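Local coordinates for protein beta-N-acetylhexosaminidase (PDB 1JAK) that probably removes terminal N-acetylhexosamine residues from glycans as a family 20 glycoside hydrolase using substrate-assisted catalysis, and is inhibited by the azasugar GalNAc-isofagomine, at residues Val19-Leu24 against Leu145-Ile151; Asp25-Ala30 against Val487-Gln492; Asp198-Arg202 against Gly215-Val220; Met253-Asn258 against Val282-Leu287; Pro394-Thr398 against Trp414-Val418. One frame throughout, in Å; residues are numbered along the deposited sequence.

Contact 1 (Val19-Leu24 against Leu145-Ile151); sequences VRPTPL and LVAGGTI
The N-terminal arm of the chain runs along the broken strand 145-153 of the mixed sheet, setting Pro21 and Leu24 against Leu145, Ala147 and Ile151. The directions of 19-24 and 145-151 differ by 11°, yet they do not pair as strands; a water donating to Thr22 O and accepting from Ala147 N links the two backbones, 2.8 Å from each of these atoms. Pro21 meets Leu145 at two points, CB to CB at 3.7 Å and ring CD to CD1, while the Arg20 guanidinium bends back and takes Pro21 CD on one face. Ala147 points its methyl at the arm, CB lying 3.4 Å from Thr22 O and close to Leu24 N. Leu24 has CG anti to the backbone N (chi1 -173°); its CD1 touches Ile151 CD1 at 3.6 Å, the two side chains running in opposite senses, and CD2 spreads over the strand break, 3.8 Å from Gly149 CA. A beta carbon at Gly149 would probably collide with Leu24 CD2. Ile151 CD1 also presses on Leu24 O, a carbonyl oxygen buried here with no partner in the model. Beyond the contact, Leu24 packs on Leu129 of helix 116-129 and on Val34 and Pro36 of strand 33-36, while Gly149 and Thr150 form backbone bonds to Ser104 and Asp35 on strands 100-105 and 33-36.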
# COMPACT_ATOMS: atom_id res chain seq x y z
N VAL A 19 14.55 29.08 5.58
CA VAL A 19 14.29 30.35 6.25
C VAL A 19 12.78 30.59 6.29
O VAL A 19 12.24 31.03 7.31
CB VAL A 19 14.97 31.52 5.51
CG1 VAL A 19 14.58 32.84 6.17
CG2 VAL A 19 16.47 31.35 5.53
N ARG A 20 12.12 30.30 5.18
CA ARG A 20 10.68 30.49 5.07
C ARG A 20 9.97 29.14 4.93
O ARG A 20 10.58 28.14 4.55
CB ARG A 20 10.37 31.38 3.85
CG ARG A 20 11.04 32.74 3.93
CD ARG A 20 10.03 33.87 4.13
NE ARG A 20 9.03 33.59 5.15
CZ ARG A 20 9.31 33.29 6.42
NH1 ARG A 20 10.56 33.23 6.85
NH2 ARG A 20 8.31 33.07 7.28
N PRO A 21 8.67 29.10 5.23
CA PRO A 21 7.92 27.84 5.13
C PRO A 21 7.73 27.39 3.69
O PRO A 21 7.64 28.21 2.77
CB PRO A 21 6.60 28.17 5.81
CG PRO A 21 6.41 29.61 5.48
CD PRO A 21 7.79 30.19 5.70
N THR A 22 7.67 26.08 3.48
CA THR A 22 7.47 25.54 2.15
C THR A 22 6.06 25.92 1.72
O THR A 22 5.16 26.04 2.55
CB THR A 22 7.60 24.00 2.13
OG1 THR A 22 6.58 23.41 2.95
CG2 THR A 22 8.97 23.57 2.66
N PRO A 23 5.84 26.14 0.41
CA PRO A 23 4.52 26.51 -0.10
C PRO A 23 3.42 25.57 0.36
O PRO A 23 3.63 24.36 0.45
CB PRO A 23 4.72 26.49 -1.62
CG PRO A 23 6.16 26.89 -1.76
CD PRO A 23 6.83 26.07 -0.68
N LEU A 24 2.25 26.13 0.64
CA LEU A 24 1.11 25.35 1.12
C LEU A 24 0.67 24.24 0.16
O LEU A 24 0.11 23.24 0.58
CB LEU A 24 -0.07 26.28 1.40
CG LEU A 24 -1.32 25.69 2.05
CD1 LEU A 24 -0.99 25.17 3.44
CD2 LEU A 24 -2.42 26.75 2.13
N LEU A 145 7.76 26.08 10.99
CA LEU A 145 6.78 26.87 10.27
C LEU A 145 5.81 26.06 9.41
O LEU A 145 6.18 25.05 8.81
CB LEU A 145 7.50 27.87 9.37
CG LEU A 145 8.39 28.89 10.07
CD1 LEU A 145 9.27 29.61 9.06
CD2 LEU A 145 7.52 29.88 10.83
N VAL A 146 4.56 26.53 9.37
CA VAL A 146 3.51 25.90 8.58
C VAL A 146 2.84 27.01 7.77
O VAL A 146 2.18 27.89 8.34
CB VAL A 146 2.45 25.23 9.47
CG1 VAL A 146 1.39 24.56 8.60
CG2 VAL A 146 3.11 24.21 10.39
N ALA A 147 3.02 26.98 6.46
CA ALA A 147 2.45 27.99 5.57
C ALA A 147 1.01 28.34 5.94
O ALA A 147 0.22 27.47 6.31
CB ALA A 147 2.52 27.51 4.13
N GLY A 148 0.68 29.62 5.84
CA GLY A 148 -0.66 30.06 6.17
C GLY A 148 -1.67 29.84 5.06
O GLY A 148 -1.32 29.87 3.88
N GLY A 149 -2.92 29.60 5.44
CA GLY A 149 -3.95 29.38 4.44
C GLY A 149 -4.88 28.23 4.78
O GLY A 149 -4.92 27.75 5.91
N THR A 150 -5.63 27.79 3.78
CA THR A 150 -6.57 26.70 3.97
C THR A 150 -6.46 25.63 2.89
O THR A 150 -6.32 25.94 1.71
CB THR A 150 -8.02 27.22 3.98
OG1 THR A 150 -8.22 28.07 5.11
CG2 THR A 150 -9.01 26.06 4.03
N ILE A 151 -6.51 24.38 3.33
CA ILE A 151 -6.47 23.24 2.42
C ILE A 151 -7.74 22.43 2.68
O ILE A 151 -8.06 22.14 3.83
CB ILE A 151 -5.25 22.30 2.69
CG1 ILE A 151 -3.94 22.99 2.28
CG2 ILE A 151 -5.42 20.99 1.94
CD1 ILE A 151 -2.70 22.14 2.52
O HOH W 1 4.61 25.09 5.11

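Contact 2 (Asp25-Ala30 against Val487-Gln492); sequences DRVIPA and VRLAAQ
Arg488, Arg26 and Ile28 bury more surface here than any other residue. Arg488 leaves helix 482-490 with its CG anti to the carbonyl carbon (chi1 -71°) and bends at chi3, which carries the guanidinium to the backbone of 25-30. There NH1 donates to Val27 O at 3.0 Å, a bent bond of 139° at the hydrogen, with the oxygen tilted somewhat out of the guanidinium plane. Ala30 CB sits over one face of the group, 3.3 Å above its plane and toward the rim, and Arg488 CD touches Asp25 O at 3.4 Å. The charge has its stronger mate in Glu471 of helix 465-474, whose carboxylate forms a salt bridge with NH1 and also accepts from Ala30 N. Arg26, at the centre of an inverse gamma turn, lays its aliphatic chain against Ala491: CD rests on the methyl, CB, at 3.7 Å, and Val487 CG1 lies over one guanidinium face. Ile28 meets the neighbouring residues: CD1 comes to 3.6 Å from Leu489 CA and also touches Leu489 CD1 and the Gln492 amide. That amide is held from within its own segment, since Gln492 NE2 donates to Arg488 O at 3.0 Å, nearly straight (169°) and in the amide plane. The arrangement is that of an interdomain seam, in which a buried arginine shared by a carbonyl and a carboxylate joins the N-terminal domain to helices that follow the last barrel strand.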
# COMPACT_ATOMS: atom_id res chain seq x y z
N ASP A 25 0.95 24.42 -1.13
CA ASP A 25 0.55 23.42 -2.13
C ASP A 25 1.62 22.38 -2.41
O ASP A 25 1.38 21.42 -3.15
CB ASP A 25 0.22 24.12 -3.45
CG ASP A 25 1.46 24.61 -4.17
OD1 ASP A 25 2.21 25.42 -3.60
OD2 ASP A 25 1.70 24.17 -5.32
N ARG A 26 2.80 22.56 -1.83
CA ARG A 26 3.90 21.63 -2.08
C ARG A 26 3.83 20.35 -1.25
O ARG A 26 4.67 20.11 -0.39
CB ARG A 26 5.24 22.34 -1.86
CG ARG A 26 6.44 21.59 -2.40
CD ARG A 26 7.58 22.55 -2.73
NE ARG A 26 7.19 23.49 -3.78
CZ ARG A 26 7.95 24.50 -4.21
NH1 ARG A 26 9.14 24.71 -3.68
NH2 ARG A 26 7.51 25.30 -5.17
N VAL A 27 2.82 19.53 -1.53
CA VAL A 27 2.64 18.27 -0.82
C VAL A 27 2.18 17.19 -1.80
O VAL A 27 1.63 17.48 -2.86
CB VAL A 27 1.60 18.40 0.31
CG1 VAL A 27 1.89 19.61 1.17
CG2 VAL A 27 0.22 18.49 -0.27
N ILE A 28 2.42 15.93 -1.42
CA ILE A 28 2.02 14.80 -2.25
C ILE A 28 1.24 13.84 -1.35
O ILE A 28 1.72 13.48 -0.27
CB ILE A 28 3.24 14.04 -2.82
CG1 ILE A 28 4.07 14.96 -3.71
CG2 ILE A 28 2.77 12.83 -3.62
CD1 ILE A 28 5.39 14.36 -4.16
N PRO A 29 0.03 13.43 -1.77
CA PRO A 29 -0.67 13.78 -3.01
C PRO A 29 -1.08 15.25 -3.07
O PRO A 29 -1.25 15.91 -2.04
CB PRO A 29 -1.91 12.88 -2.97
CG PRO A 29 -1.47 11.70 -2.16
CD PRO A 29 -0.68 12.35 -1.05
N ALA A 30 -1.24 15.77 -4.28
CA ALA A 30 -1.67 17.15 -4.45
C ALA A 30 -3.05 17.25 -3.80
O ALA A 30 -3.93 16.43 -4.05
CB ALA A 30 -1.77 17.48 -5.94
N VAL A 487 8.29 18.88 -9.35
CA VAL A 487 8.83 19.89 -8.44
C VAL A 487 8.44 19.52 -7.01
O VAL A 487 9.23 19.68 -6.08
CB VAL A 487 8.30 21.30 -8.77
CG1 VAL A 487 8.78 22.29 -7.71
CG2 VAL A 487 8.78 21.72 -10.14
N ARG A 488 7.22 19.03 -6.84
CA ARG A 488 6.74 18.63 -5.52
C ARG A 488 7.48 17.37 -5.08
O ARG A 488 7.74 17.17 -3.90
CB ARG A 488 5.23 18.40 -5.55
CG ARG A 488 4.43 19.71 -5.68
CD ARG A 488 2.92 19.51 -5.55
NE ARG A 488 2.31 18.97 -6.76
CZ ARG A 488 1.78 17.75 -6.86
NH1 ARG A 488 1.79 16.93 -5.81
NH2 ARG A 488 1.22 17.36 -8.00
N LEU A 489 7.81 16.51 -6.04
CA LEU A 489 8.54 15.28 -5.72
C LEU A 489 9.99 15.64 -5.39
O LEU A 489 10.57 15.09 -4.45
CB LEU A 489 8.51 14.31 -6.91
CG LEU A 489 9.15 12.93 -6.66
CD1 LEU A 489 8.42 12.21 -5.54
CD2 LEU A 489 9.09 12.10 -7.95
N ALA A 490 10.57 16.56 -6.15
CA ALA A 490 11.94 16.98 -5.92
C ALA A 490 12.11 17.51 -4.50
O ALA A 490 13.15 17.32 -3.87
CB ALA A 490 12.34 18.06 -6.92
N ALA A 491 11.07 18.17 -4.00
CA ALA A 491 11.08 18.76 -2.67
C ALA A 491 11.19 17.74 -1.54
O ALA A 491 11.53 18.09 -0.41
CB ALA A 491 9.83 19.61 -2.48
N GLN A 492 10.90 16.47 -1.84
CA GLN A 492 10.96 15.43 -0.82
C GLN A 492 12.38 15.01 -0.46
O GLN A 492 12.61 14.48 0.62
CB GLN A 492 10.19 14.18 -1.29
CG GLN A 492 8.76 14.43 -1.75
CD GLN A 492 7.91 15.13 -0.71
OE1 GLN A 492 7.87 14.73 0.45
NE2 GLN A 492 7.20 16.17 -1.13
O HOH W 2 5.61 17.91 0.22

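Contact 3 (Asp198-Arg202 against Gly215-Val220); sequences DQGWR and GGSTEV
The Arg202 guanidinium turns both terminal nitrogens to a single acceptor, Thr218 O. NH2 donates at 2.9 Å (152°), in the carbonyl plane on a lone pair, whereas NH1, at 3.2 Å from the same oxygen, comes nearly along the C=O axis. A bend at chi2 (-59°) folds the guanidinium back so that Gly200 CA lies over the centre of one face; the remaining hydrogen-bonding power goes to Val166 O from NE, Gly226 O from NH1 and Ser167 O from NH2. Replaced by a leucine, the side chain has no donor, which would probably leave Thr218 O and the other three carbonyls without their shared mate. Both segments belong to the long loop after strand 190-194 of the (beta/alpha)8 barrel and flank its short helix 210-213. Gly215 O accepts from Trp201 N at 3.1 Å, the donor standing above the carbonyl plane, and takes a CA-H contact from Gly200. A water lies 2.8 Å from Gln199 O and 2.7 Å from Gly215 O, whereas Trp201 O is buried without any partner. Gln199 CG packs on Val220 CG2 at 3.6 Å; the Gln199 amide accepts from Arg168, a pocket residue, and donates to Gly279 O. Glu219 OE1 accepts from Phe170 N.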
# COMPACT_ATOMS: atom_id res chain seq x y z
N ASP A 198 5.71 -19.50 -4.21
CA ASP A 198 6.52 -20.69 -4.39
C ASP A 198 7.69 -20.82 -3.43
O ASP A 198 8.05 -21.94 -3.05
CB ASP A 198 7.02 -20.75 -5.83
CG ASP A 198 5.88 -20.84 -6.82
OD1 ASP A 198 5.04 -21.75 -6.66
OD2 ASP A 198 5.82 -20.00 -7.74
N GLN A 199 8.25 -19.69 -3.01
CA GLN A 199 9.40 -19.71 -2.13
C GLN A 199 9.09 -19.63 -0.63
O GLN A 199 10.00 -19.65 0.20
CB GLN A 199 10.36 -18.57 -2.51
CG GLN A 199 10.81 -18.64 -3.98
CD GLN A 199 9.91 -17.85 -4.91
OE1 GLN A 199 8.73 -17.63 -4.63
NE2 GLN A 199 10.47 -17.44 -6.05
N GLY A 200 7.81 -19.55 -0.28
CA GLY A 200 7.47 -19.49 1.12
C GLY A 200 6.00 -19.33 1.46
O GLY A 200 5.24 -18.73 0.70
N TRP A 201 5.62 -19.88 2.61
CA TRP A 201 4.26 -19.80 3.12
C TRP A 201 4.47 -19.02 4.42
O TRP A 201 5.15 -19.50 5.32
CB TRP A 201 3.70 -21.19 3.41
CG TRP A 201 2.30 -21.13 3.90
CD1 TRP A 201 1.88 -20.85 5.17
CD2 TRP A 201 1.12 -21.25 3.10
NE1 TRP A 201 0.51 -20.79 5.21
CE2 TRP A 201 0.02 -21.03 3.95
CE3 TRP A 201 0.88 -21.52 1.74
CZ2 TRP A 201 -1.30 -21.07 3.50
CZ3 TRP A 201 -0.43 -21.57 1.29
CH2 TRP A 201 -1.51 -21.34 2.16
N ARG A 202 3.87 -17.83 4.51
CA ARG A 202 4.13 -16.96 5.65
C ARG A 202 3.09 -16.76 6.75
O ARG A 202 3.22 -15.82 7.54
CB ARG A 202 4.56 -15.59 5.13
CG ARG A 202 5.64 -15.64 4.04
CD ARG A 202 6.92 -16.34 4.51
NE ARG A 202 7.96 -16.27 3.49
CZ ARG A 202 9.02 -17.08 3.44
NH1 ARG A 202 9.18 -18.03 4.36
NH2 ARG A 202 9.90 -16.95 2.46
N GLY A 215 6.94 -25.17 4.87
CA GLY A 215 6.76 -24.26 3.75
C GLY A 215 7.35 -22.88 3.96
O GLY A 215 7.66 -22.18 3.00
N GLY A 216 7.50 -22.47 5.21
CA GLY A 216 8.07 -21.16 5.47
C GLY A 216 9.52 -21.24 5.89
O GLY A 216 10.11 -20.22 6.26
N SER A 217 10.12 -22.42 5.81
CA SER A 217 11.50 -22.62 6.25
C SER A 217 12.61 -22.00 5.41
O SER A 217 13.76 -21.98 5.84
CB SER A 217 11.79 -24.11 6.45
OG SER A 217 11.78 -24.82 5.22
N THR A 218 12.30 -21.49 4.22
CA THR A 218 13.34 -20.86 3.42
C THR A 218 12.75 -19.73 2.58
O THR A 218 11.62 -19.30 2.81
CB THR A 218 14.09 -21.89 2.53
OG1 THR A 218 15.28 -21.30 2.01
CG2 THR A 218 13.21 -22.38 1.39
N GLU A 219 13.53 -19.23 1.63
CA GLU A 219 13.09 -18.13 0.77
C GLU A 219 14.00 -18.10 -0.45
O GLU A 219 14.85 -18.98 -0.63
CB GLU A 219 13.21 -16.79 1.51
CG GLU A 219 14.63 -16.49 2.00
CD GLU A 219 14.73 -15.21 2.82
OE1 GLU A 219 13.70 -14.78 3.39
OE2 GLU A 219 15.85 -14.64 2.91
N VAL A 220 13.81 -17.10 -1.30
CA VAL A 220 14.66 -16.95 -2.48
C VAL A 220 16.11 -16.91 -2.01
O VAL A 220 16.45 -16.20 -1.07
CB VAL A 220 14.34 -15.65 -3.24
CG1 VAL A 220 15.43 -15.35 -4.27
CG2 VAL A 220 12.99 -15.78 -3.93
O HOH W 3 10.02 -21.97 1.73

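Contact 4 (Met253-Asn258 against Val282-Leu287); sequences MPGHTN and VGFSSL
Pro254 and Leu287 bring their backbones together, with CA atoms 5.2 Å apart and Leu287 N donating to Pro254 O at 3.0 Å (148°). The first segment is the loop after strand 246-250 of the (beta/alpha)8 barrel, with a cis peptide before Pro254; the second leads toward helix 292-307, and Cys288, next in the chain, is bridged to Cys269. Pro254 O is gripped twice, since Thr257 OG1 reaches it at 2.9 Å from the opposite face of the carbonyl plane to Leu287 N. Thr257 achieves this with OG1 between its backbone N and carbonyl carbon (chi1 44°), which puts CG2 against Leu287 CG; CB itself lies 3.7 Å from Leu287 CD2, where the two side chains cross at about a right angle. An alanine here lacks both OG1 and CG2, and would probably leave Pro254 O with one grip fewer and open a gap beside the Leu287 methyls. Leu287 CD1 extends the apolar patch to Met253 CB, and Phe332 of helix 326-342 touches the same three residues, Met253, Pro254 and Leu287. Ser285 OG is hydrogen-bonded to Asp198, while a water accepts from His256 N and donates to Ser285 O at 2.7 Å. At the ligand pocket, the His256 ring is hydrogen-bonded to Glu320 through NE2 and to Asp197 through ND1, and its CE1 lies against Val282 CB at 3.6 Å.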
# COMPACT_ATOMS: atom_id res chain seq x y z
N MET A 253 -3.62 -18.78 -5.42
CA MET A 253 -4.08 -20.08 -5.88
C MET A 253 -4.72 -19.94 -7.26
O MET A 253 -5.26 -18.89 -7.60
CB MET A 253 -5.08 -20.67 -4.89
CG MET A 253 -6.25 -19.76 -4.58
SD MET A 253 -7.36 -20.44 -3.32
CE MET A 253 -6.45 -20.02 -1.82
N PRO A 254 -4.67 -21.01 -8.09
CA PRO A 254 -4.07 -22.32 -7.85
C PRO A 254 -2.58 -22.34 -8.18
O PRO A 254 -1.90 -23.33 -7.92
CB PRO A 254 -4.88 -23.23 -8.76
CG PRO A 254 -5.09 -22.36 -9.96
CD PRO A 254 -5.44 -21.01 -9.36
N GLY A 255 -2.09 -21.26 -8.78
CA GLY A 255 -0.68 -21.17 -9.12
C GLY A 255 0.10 -20.55 -7.97
O GLY A 255 -0.51 -20.13 -6.98
N HIS A 256 1.42 -20.47 -8.10
CA HIS A 256 2.27 -19.89 -7.06
C HIS A 256 2.02 -20.55 -5.71
O HIS A 256 1.98 -19.89 -4.67
CB HIS A 256 1.99 -18.38 -6.96
CG HIS A 256 2.60 -17.59 -8.07
ND1 HIS A 256 3.94 -17.29 -8.11
CD2 HIS A 256 2.06 -17.09 -9.21
CE1 HIS A 256 4.20 -16.63 -9.22
NE2 HIS A 256 3.08 -16.50 -9.91
N THR A 257 1.90 -21.87 -5.75
CA THR A 257 1.60 -22.66 -4.56
C THR A 257 2.67 -23.66 -4.16
O THR A 257 2.40 -24.56 -3.36
CB THR A 257 0.28 -23.43 -4.77
OG1 THR A 257 0.28 -24.01 -6.09
CG2 THR A 257 -0.92 -22.51 -4.64
N ASN A 258 3.89 -23.53 -4.67
CA ASN A 258 4.90 -24.53 -4.31
C ASN A 258 5.17 -24.69 -2.82
O ASN A 258 5.41 -25.81 -2.37
CB ASN A 258 6.23 -24.26 -5.01
CG ASN A 258 7.19 -25.43 -4.87
OD1 ASN A 258 7.00 -26.47 -5.51
ND2 ASN A 258 8.19 -25.29 -4.01
N VAL A 282 8.60 -18.13 -12.27
CA VAL A 282 7.18 -18.19 -11.94
C VAL A 282 6.40 -19.04 -12.94
O VAL A 282 6.87 -19.27 -14.06
CB VAL A 282 6.52 -16.79 -11.93
CG1 VAL A 282 7.28 -15.84 -11.02
CG2 VAL A 282 6.44 -16.23 -13.35
N GLY A 283 5.22 -19.50 -12.53
CA GLY A 283 4.33 -20.24 -13.41
C GLY A 283 4.41 -21.76 -13.49
O GLY A 283 3.62 -22.37 -14.21
N PHE A 284 5.31 -22.36 -12.73
CA PHE A 284 5.52 -23.80 -12.77
C PHE A 284 4.75 -24.65 -11.76
O PHE A 284 4.73 -25.87 -11.87
CB PHE A 284 7.02 -24.08 -12.60
CG PHE A 284 7.57 -23.56 -11.30
CD1 PHE A 284 7.46 -24.31 -10.13
CD2 PHE A 284 8.18 -22.31 -11.24
CE1 PHE A 284 7.94 -23.81 -8.92
CE2 PHE A 284 8.67 -21.80 -10.04
CZ PHE A 284 8.55 -22.56 -8.88
N SER A 285 4.13 -24.01 -10.78
CA SER A 285 3.41 -24.74 -9.75
C SER A 285 1.89 -24.71 -9.91
O SER A 285 1.34 -23.76 -10.47
CB SER A 285 3.77 -24.18 -8.37
OG SER A 285 3.47 -22.79 -8.33
N SER A 286 1.23 -25.74 -9.40
CA SER A 286 -0.23 -25.79 -9.47
C SER A 286 -0.85 -26.76 -8.47
O SER A 286 -0.35 -27.86 -8.27
CB SER A 286 -0.69 -26.18 -10.88
OG SER A 286 -2.11 -26.26 -10.93
N LEU A 287 -1.94 -26.32 -7.84
CA LEU A 287 -2.66 -27.20 -6.93
C LEU A 287 -3.27 -28.22 -7.89
O LEU A 287 -3.41 -27.93 -9.08
CB LEU A 287 -3.76 -26.45 -6.21
CG LEU A 287 -3.31 -25.35 -5.24
CD1 LEU A 287 -4.53 -24.68 -4.62
CD2 LEU A 287 -2.42 -25.96 -4.17
O HOH W 4 2.15 -21.21 -10.91

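Contact 5 (Pro394-Thr398 against Trp414-Val418); sequences PADRT and WAGYV. With IFG ((2R,3R,4S,5R)-2-acetamido-3,4-dihydroxy-5-hydroxymethyl-piperidine), chain F.
The Trp414 indole meets Ala395 at its outer corner, takes Ala415 CB over one face and offers an edge to the bound azasugar. The Ala415 methyl stands 3.7 Å above the ring plane, toward the rim. At the edge, NE1 donates to O6 of the inhibitor at 2.8 Å, almost straight (166°) and with the oxygen in the ring plane; CZ2 of the same indole lies 3.8 Å from ligand C9. Ala395 CB approaches obliquely, 3.4 Å from CH2. With CG placed between the backbone N and the carbonyl carbon (chi1 66°), the tryptophan lies back over its own neighbour Ala415 while presenting NE1 to the ligand. Farther along, methyls of 414-418 rest on carbonyls of the turn 394-398: Ala415 CB on Ala395 O at 3.6 Å, Val418 CG2 on Asp396 O at 3.5 Å and Val418 CG1 on Arg397 O. The turn is held by Pro394 O, which accepts from both Arg397 N and Thr398 N. Its charged ends face other parts of the barrel, Asp396 pairing with Arg422, and Arg397 with Asp370 and the Arg422 carbonyl. Between the two segments the contact is therefore one of van der Waals touch, and the indole N-H bonds the ligand instead: the packed alanine methyls probably help keep it directed at the hydroxymethyl oxygen, consistent with a role in recognising that end of the sugar.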
# COMPACT_ATOMS: atom_id res chain seq x y z
N PRO A 394 -0.69 -1.56 -13.27
CA PRO A 394 0.03 -1.99 -14.48
C PRO A 394 1.49 -2.33 -14.17
O PRO A 394 2.18 -1.57 -13.50
CB PRO A 394 -0.08 -0.78 -15.41
CG PRO A 394 -1.35 -0.09 -14.93
CD PRO A 394 -1.21 -0.19 -13.44
N ALA A 395 1.94 -3.48 -14.66
CA ALA A 395 3.31 -3.92 -14.41
C ALA A 395 4.36 -2.98 -14.98
O ALA A 395 5.50 -2.96 -14.50
CB ALA A 395 3.51 -5.33 -14.97
N ASP A 396 4.01 -2.20 -16.00
CA ASP A 396 4.95 -1.27 -16.59
C ASP A 396 4.69 0.16 -16.09
O ASP A 396 5.09 1.13 -16.73
CB ASP A 396 4.89 -1.33 -18.12
CG ASP A 396 3.52 -0.97 -18.68
OD1 ASP A 396 2.53 -0.95 -17.92
OD2 ASP A 396 3.44 -0.72 -19.90
N ARG A 397 4.03 0.26 -14.94
CA ARG A 397 3.72 1.55 -14.34
C ARG A 397 3.93 1.59 -12.83
O ARG A 397 4.73 2.40 -12.33
CB ARG A 397 2.25 1.93 -14.60
CG ARG A 397 1.85 2.01 -16.05
CD ARG A 397 2.32 3.29 -16.70
NE ARG A 397 1.88 3.36 -18.09
CZ ARG A 397 2.05 4.43 -18.86
NH1 ARG A 397 2.65 5.51 -18.38
NH2 ARG A 397 1.63 4.40 -20.12
N THR A 398 3.23 0.73 -12.10
CA THR A 398 3.30 0.74 -10.64
C THR A 398 3.97 -0.43 -9.93
O THR A 398 3.88 -0.54 -8.71
CB THR A 398 1.90 0.94 -10.04
OG1 THR A 398 1.11 -0.24 -10.25
CG2 THR A 398 1.20 2.13 -10.69
N TRP A 414 11.52 -7.58 -16.96
CA TRP A 414 10.63 -8.24 -17.91
C TRP A 414 9.52 -7.34 -18.46
O TRP A 414 9.03 -7.58 -19.57
CB TRP A 414 10.01 -9.50 -17.28
CG TRP A 414 9.08 -9.21 -16.13
CD1 TRP A 414 9.41 -9.16 -14.81
CD2 TRP A 414 7.69 -8.92 -16.22
NE1 TRP A 414 8.29 -8.86 -14.06
CE2 TRP A 414 7.22 -8.70 -14.91
CE3 TRP A 414 6.78 -8.81 -17.29
CZ2 TRP A 414 5.89 -8.39 -14.62
CZ3 TRP A 414 5.45 -8.51 -17.01
CH2 TRP A 414 5.02 -8.30 -15.68
N ALA A 415 9.13 -6.33 -17.70
CA ALA A 415 8.08 -5.41 -18.14
C ALA A 415 8.69 -4.14 -18.72
O ALA A 415 8.02 -3.11 -18.83
CB ALA A 415 7.16 -5.06 -16.97
N GLY A 416 9.96 -4.23 -19.10
CA GLY A 416 10.65 -3.08 -19.64
C GLY A 416 11.14 -2.25 -18.47
O GLY A 416 11.14 -2.71 -17.34
N TYR A 417 11.56 -1.02 -18.74
CA TYR A 417 12.05 -0.13 -17.69
C TYR A 417 10.97 0.86 -17.32
O TYR A 417 10.15 1.24 -18.15
CB TYR A 417 13.32 0.57 -18.15
CG TYR A 417 14.43 -0.43 -18.40
CD1 TYR A 417 14.89 -1.24 -17.36
CD2 TYR A 417 14.94 -0.63 -19.68
CE1 TYR A 417 15.83 -2.23 -17.59
CE2 TYR A 417 15.89 -1.63 -19.92
CZ TYR A 417 16.32 -2.43 -18.87
OH TYR A 417 17.24 -3.43 -19.08
N VAL A 418 10.95 1.27 -16.06
CA VAL A 418 9.93 2.20 -15.60
C VAL A 418 10.51 3.35 -14.79
O VAL A 418 10.73 3.23 -13.59
CB VAL A 418 8.88 1.45 -14.74
CG1 VAL A 418 7.77 2.40 -14.31
CG2 VAL A 418 8.29 0.28 -15.55
N1 IFG F . 4.55 -11.47 -11.76
C2 IFG F . 4.12 -12.25 -10.57
C3 IFG F . 4.78 -11.82 -9.19
C4 IFG F . 6.27 -11.42 -9.32
C5 IFG F . 6.40 -10.38 -10.43
C6 IFG F . 7.81 -9.83 -10.65
C7 IFG F . 2.01 -10.99 -10.46
C8 IFG F . 0.52 -10.82 -10.30
C9 IFG F . 5.90 -10.89 -11.78
N2 IFG F . 2.65 -12.20 -10.44
O7 IFG F . 2.66 -9.97 -10.63
O3 IFG F . 4.65 -12.88 -8.26
O4 IFG F . 7.02 -12.58 -9.67
O6 IFG F . 7.78 -8.56 -11.29

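In the fold
From the N terminus, 19-24 joins contact 1 and runs straight into 25-30 of contact 2. The two cross along the chain: contact 1 closes at strand 145-153, contact 2 only at helix 482-490, near the C terminus. Together they bind the N-terminal arm to the mixed sheet and to the helices after the last barrel strand. Contacts 3, 4 and 5 are nested in the loop closed by contact 2 and follow one another in series, each closing a short excursion of the barrel loops. Contacts 3 and 4 touch through Asp198; contact 5 approaches contact 4 to about 8 Å between nearest atoms, and both contribute residues to the ligand pocket.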